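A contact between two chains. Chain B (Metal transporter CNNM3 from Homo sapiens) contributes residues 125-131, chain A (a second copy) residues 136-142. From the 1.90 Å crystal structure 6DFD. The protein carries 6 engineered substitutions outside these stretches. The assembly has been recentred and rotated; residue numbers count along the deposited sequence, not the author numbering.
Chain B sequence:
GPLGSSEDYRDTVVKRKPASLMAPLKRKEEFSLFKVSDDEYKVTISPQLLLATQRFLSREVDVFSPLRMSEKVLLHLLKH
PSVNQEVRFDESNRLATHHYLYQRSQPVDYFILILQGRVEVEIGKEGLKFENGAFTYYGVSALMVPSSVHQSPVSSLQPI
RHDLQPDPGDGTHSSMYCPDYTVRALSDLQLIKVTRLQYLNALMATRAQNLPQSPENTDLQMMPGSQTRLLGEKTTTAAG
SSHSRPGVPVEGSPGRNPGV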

ATOM      1  N   LYS B 125      -9.220   2.557   7.075  1.00 78.32           N
ATOM      2  CA  LYS B 125      -9.750   3.571   7.981  1.00 82.30           C
ATOM      3  C   LYS B 125      -8.766   4.722   8.140  1.00 80.79           C
ATOM      4  O   LYS B 125      -9.169   5.888   8.240  1.00 84.95           O
ATOM      5  CB  LYS B 125     -10.086   2.945   9.335  1.00 83.14           C
ATOM      6  CG  LYS B 125      -8.914   2.274  10.036  1.00 80.78           C
ATOM      7  CD  LYS B 125      -9.357   1.623  11.338  1.00 81.66           C
ATOM      8  CE  LYS B 125      -8.178   1.059  12.116  1.00 79.43           C
ATOM      9  NZ  LYS B 125      -8.576   0.583  13.472  1.00 79.70           N
ATOM     10  N   GLU B 126      -7.467   4.418   8.162  1.00 74.31           N
ATOM     11  CA  GLU B 126      -6.449   5.458   8.103  1.00 73.82           C
ATOM     12  C   GLU B 126      -6.338   6.084   6.720  1.00 75.36           C
ATOM     13  O   GLU B 126      -5.652   7.103   6.573  1.00 71.17           O
ATOM     14  CB  GLU B 126      -5.082   4.896   8.497  1.00 73.64           C
ATOM     15  CG  GLU B 126      -4.522   5.436   9.800  1.00 73.83           C
ATOM     16  CD  GLU B 126      -3.089   4.980  10.051  1.00 68.85           C
ATOM     17  OE1 GLU B 126      -2.880   3.766  10.260  1.00 66.59           O
ATOM     18  OE2 GLU B 126      -2.174   5.836  10.030  1.00 65.60           O
ATOM     19  N   GLY B 127      -6.973   5.497   5.713  1.00 81.13           N
ATOM     20  CA  GLY B 127      -6.896   6.048   4.367  1.00 80.64           C
ATOM     21  C   GLY B 127      -5.480   6.242   3.880  1.00 74.10           C
ATOM     22  O   GLY B 127      -5.174   7.258   3.243  1.00 71.19           O
ATOM     23  N   LEU B 128      -4.596   5.291   4.175  1.00 72.65           N
ATOM     24  CA  LEU B 128      -3.232   5.378   3.674  1.00 74.76           C
ATOM     25  C   LEU B 128      -3.250   5.537   2.161  1.00 80.21           C
ATOM     26  O   LEU B 128      -4.016   4.872   1.457  1.00 83.02           O
ATOM     27  CB  LEU B 128      -2.428   4.137   4.070  1.00 74.19           C
ATOM     28  CG  LEU B 128      -1.523   4.284   5.301  1.00 75.57           C
ATOM     29  CD1 LEU B 128      -2.317   4.768   6.489  1.00 77.85           C
ATOM     30  CD2 LEU B 128      -0.830   2.980   5.656  1.00 75.33           C
ATOM     31  N   LYS B 129      -2.416   6.448   1.670  1.00 82.44           N
ATOM     32  CA  LYS B 129      -2.305   6.723   0.246  1.00 83.82           C
ATOM     33  C   LYS B 129      -1.088   6.011  -0.324  1.00 70.82           C
ATOM     34  O   LYS B 129      -0.024   5.976   0.300  1.00 71.64           O
ATOM     35  CB  LYS B 129      -2.189   8.224  -0.024  1.00 95.72           C
ATOM     36  CG  LYS B 129      -3.485   8.999   0.123  1.00107.24           C
ATOM     37  CD  LYS B 129      -3.312  10.422  -0.386  1.00115.42           C
ATOM     38  CE  LYS B 129      -4.407  11.348   0.116  1.00121.46           C
ATOM     39  NZ  LYS B 129      -4.100  12.776  -0.186  1.00123.80           N
ATOM     40  N   PHE B 130      -1.253   5.450  -1.518  1.00 59.14           N
ATOM     41  CA  PHE B 130      -0.175   4.773  -2.213  1.00 56.97           C
ATOM     42  C   PHE B 130      -0.311   5.026  -3.705  1.00 54.98           C
ATOM     43  O   PHE B 130      -1.412   5.241  -4.216  1.00 52.19           O
ATOM     44  CB  PHE B 130      -0.188   3.267  -1.945  1.00 65.05           C
ATOM     45  CG  PHE B 130      -0.176   2.916  -0.485  1.00 74.56           C
ATOM     46  CD1 PHE B 130       0.937   3.186   0.296  1.00 77.59           C
ATOM     47  CD2 PHE B 130      -1.276   2.317   0.106  1.00 77.89           C
ATOM     48  CE1 PHE B 130       0.952   2.865   1.638  1.00 77.91           C
ATOM     49  CE2 PHE B 130      -1.265   1.990   1.445  1.00 78.24           C
ATOM     50  CZ  PHE B 130      -0.149   2.263   2.211  1.00 77.84           C
ATOM     51  N   GLU B 131       0.821   4.999  -4.397  1.00 59.15           N
ATOM     52  CA  GLU B 131       0.842   4.961  -5.851  1.00 60.60           C
ATOM     53  C   GLU B 131       1.106   3.521  -6.258  1.00 57.07           C
ATOM     54  O   GLU B 131       2.205   2.999  -6.045  1.00 54.96           O
ATOM     55  CB  GLU B 131       1.899   5.894  -6.432  1.00 61.28           C
ATOM     56  CG  GLU B 131       2.104   5.675  -7.922  1.00 62.06           C
ATOM     57  CD  GLU B 131       2.851   6.808  -8.583  1.00 62.20           C
ATOM     58  OE1 GLU B 131       2.753   7.952  -8.095  1.00 62.36           O
ATOM     59  OE2 GLU B 131       3.539   6.549  -9.589  1.00 61.94           O
TER
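Chain A, residues 136-142: TYYGVSA

The chain A stretch runs nearly antiparallel to residues 126-130 of chain B, the end-to-end directions of the touching parts lying 165° apart. The two backbones stay well separated: the CA atoms of Phe B130 and Thr A136 are 7.8 Å apart, those of Leu B128 and Tyr A138 7.7 Å, and those of Glu B126 and Ser A141 7.0 Å. At this spacing the two strands share no backbone hydrogen bonds, and the contact is made largely through side chains, burying 284 Å² summed over both sides. The register advances by two residues on each chain between the first two pairs, then by three on chain A against two on chain B, as chain A leaves its extended path.

Chain A enters at Thr A136 in an extended conformation (phi/psi -80/154). Its CA-to-CB bond points toward chain B, but the side chain stays at a distance: its nearest approach is Thr A136 CG2 to Phe B130 CD1, 4.9 Å. Its hydroxyl is used within chain A instead: Tyr A138 OH donates a hydrogen bond to Thr A136 OG1 at 2.9 Å, tying together two residues of the same extended segment.

Tyr A137 and Tyr A138 form a short strand, with phi/psi of -144/162 and -149/158. The CA-to-CB bond of Tyr A137 points away from chain B, and although the side chain, with chi1 in the p rotamer, brings its end nearer, its nearest approach is Tyr A137 OH to Lys B129 O, 5.8 Å. The backbone of this residue lies closer, with Tyr A137 O 4.2 Å from Leu B128 CD2.

Tyr A138 supplies the apolar part of the contact. Its CA-to-CB bond is directed sideways, and the m rotamer carries the ring nearer to chain B, where it meets two buried residues of the strand. Leu B128 CD2 packs 3.8 Å from Tyr A138 CD1, while Phe B130 CE1 lies 4.1 Å from Tyr A138 CE1. Leu B128 and Phe B130 lie two residues apart on their strand and both reach the same tyrosine; the side chain of Lys B129, between them in sequence, leads away. The two aromatic rings meet obliquely.

At Gly A139 the extended path ends. Its positive phi (79/21) is a conformation that favours glycine, and the chain then turns into the compact geometry of Val A140 (-57/-39) and the 3-10 geometry of Ser A141 and Ala A142.

This turn brings the amide of Ser A141 to Glu B126, whose carboxylate reaches across from a loop. Val A140 N is also near, 3.3 Å from Glu B126 OE2, but its angle is too poor for a hydrogen bond. Ser A141 N donates a hydrogen bond to Glu B126 OE2 at 3.0 Å with an N-H...acceptor angle of 160°. Ser A141 OG lies unusually close to Glu B126 CG, at 2.9 Å, shorter than a normal van der Waals contact. Ala A142 N donates to Gly A139 O at 3.0 Å, closing the turn. The contact thus passes from apolar packing around Tyr A138 to a polar anchor at the turn.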

ATOM      1  N   THR A 136       7.764   4.950   1.424  1.00 29.74           N
ATOM      2  CA  THR A 136       6.419   4.730   1.920  1.00 28.84           C
ATOM      3  C   THR A 136       6.451   4.779   3.443  1.00 29.56           C
ATOM      4  O   THR A 136       7.493   4.563   4.065  1.00 29.39           O
ATOM      5  CB  THR A 136       5.852   3.402   1.417  1.00 30.79           C
ATOM      6  OG1 THR A 136       6.675   2.317   1.855  1.00 33.01           O
ATOM      7  CG2 THR A 136       5.778   3.414  -0.112  1.00 33.86           C
ATOM      8  N   TYR A 137       5.318   5.134   4.050  1.00 32.43           N
ATOM      9  CA  TYR A 137       5.285   5.311   5.496  1.00 32.30           C
ATOM     10  C   TYR A 137       3.950   4.847   6.057  1.00 32.25           C
ATOM     11  O   TYR A 137       2.959   4.718   5.338  1.00 33.84           O
ATOM     12  CB  TYR A 137       5.548   6.766   5.885  1.00 32.28           C
ATOM     13  CG  TYR A 137       4.581   7.725   5.248  1.00 33.94           C
ATOM     14  CD1 TYR A 137       3.353   7.986   5.828  1.00 37.04           C
ATOM     15  CD2 TYR A 137       4.895   8.361   4.054  1.00 36.92           C
ATOM     16  CE1 TYR A 137       2.461   8.878   5.243  1.00 42.04           C
ATOM     17  CE2 TYR A 137       4.012   9.247   3.464  1.00 42.17           C
ATOM     18  CZ  TYR A 137       2.800   9.498   4.064  1.00 45.83           C
ATOM     19  OH  TYR A 137       1.918  10.375   3.482  1.00 51.74           O
ATOM     20  N   TYR A 138       3.950   4.603   7.368  1.00 30.93           N
ATOM     21  CA  TYR A 138       2.888   3.880   8.056  1.00 31.44           C
ATOM     22  C   TYR A 138       2.782   4.414   9.472  1.00 33.13           C
ATOM     23  O   TYR A 138       3.734   4.977  10.014  1.00 34.09           O
ATOM     24  CB  TYR A 138       3.164   2.364   8.106  1.00 31.94           C
ATOM     25  CG  TYR A 138       3.571   1.842   6.757  1.00 34.15           C
ATOM     26  CD1 TYR A 138       2.621   1.389   5.855  1.00 38.61           C
ATOM     27  CD2 TYR A 138       4.895   1.888   6.351  1.00 33.63           C
ATOM     28  CE1 TYR A 138       2.984   0.967   4.588  1.00 37.62           C
ATOM     29  CE2 TYR A 138       5.268   1.475   5.088  1.00 33.31           C
ATOM     30  CZ  TYR A 138       4.304   1.015   4.211  1.00 35.95           C
ATOM     31  OH  TYR A 138       4.659   0.605   2.939  1.00 35.87           O
ATOM     32  N   GLY A 139       1.611   4.214  10.067  1.00 33.58           N
ATOM     33  CA  GLY A 139       1.441   4.446  11.487  1.00 34.77           C
ATOM     34  C   GLY A 139       1.283   5.893  11.888  1.00 36.76           C
ATOM     35  O   GLY A 139       1.531   6.224  13.048  1.00 38.25           O
ATOM     36  N   VAL A 140       0.878   6.770  10.965  1.00 36.80           N
ATOM     37  CA  VAL A 140       0.652   8.173  11.321  1.00 40.25           C
ATOM     38  C   VAL A 140      -0.362   8.280  12.450  1.00 44.17           C
ATOM     39  O   VAL A 140      -0.219   9.110  13.358  1.00 46.77           O
ATOM     40  CB  VAL A 140       0.202   8.972  10.082  1.00 41.81           C
ATOM     41  CG1 VAL A 140      -0.330  10.348  10.470  1.00 48.49           C
ATOM     42  CG2 VAL A 140       1.361   9.117   9.107  1.00 39.19           C
ATOM     43  N   SER A 141      -1.405   7.446  12.415  1.00 45.36           N
ATOM     44  CA  SER A 141      -2.430   7.515  13.453  1.00 50.49           C
ATOM     45  C   SER A 141      -1.872   7.152  14.823  1.00 47.58           C
ATOM     46  O   SER A 141      -2.412   7.587  15.847  1.00 48.06           O
ATOM     47  CB  SER A 141      -3.597   6.598  13.099  1.00 59.69           C
ATOM     48  OG  SER A 141      -4.420   7.193  12.111  1.00 65.98           O
ATOM     49  N   ALA A 142      -0.799   6.364  14.866  1.00 46.28           N
ATOM     50  CA  ALA A 142      -0.153   6.060  16.135  1.00 51.68           C
ATOM     51  C   ALA A 142       0.461   7.297  16.776  1.00 55.29           C
ATOM     52  O   ALA A 142       0.827   7.243  17.954  1.00 62.77           O
ATOM     53  CB  ALA A 142       0.915   4.982  15.932  1.00 52.76           C
TER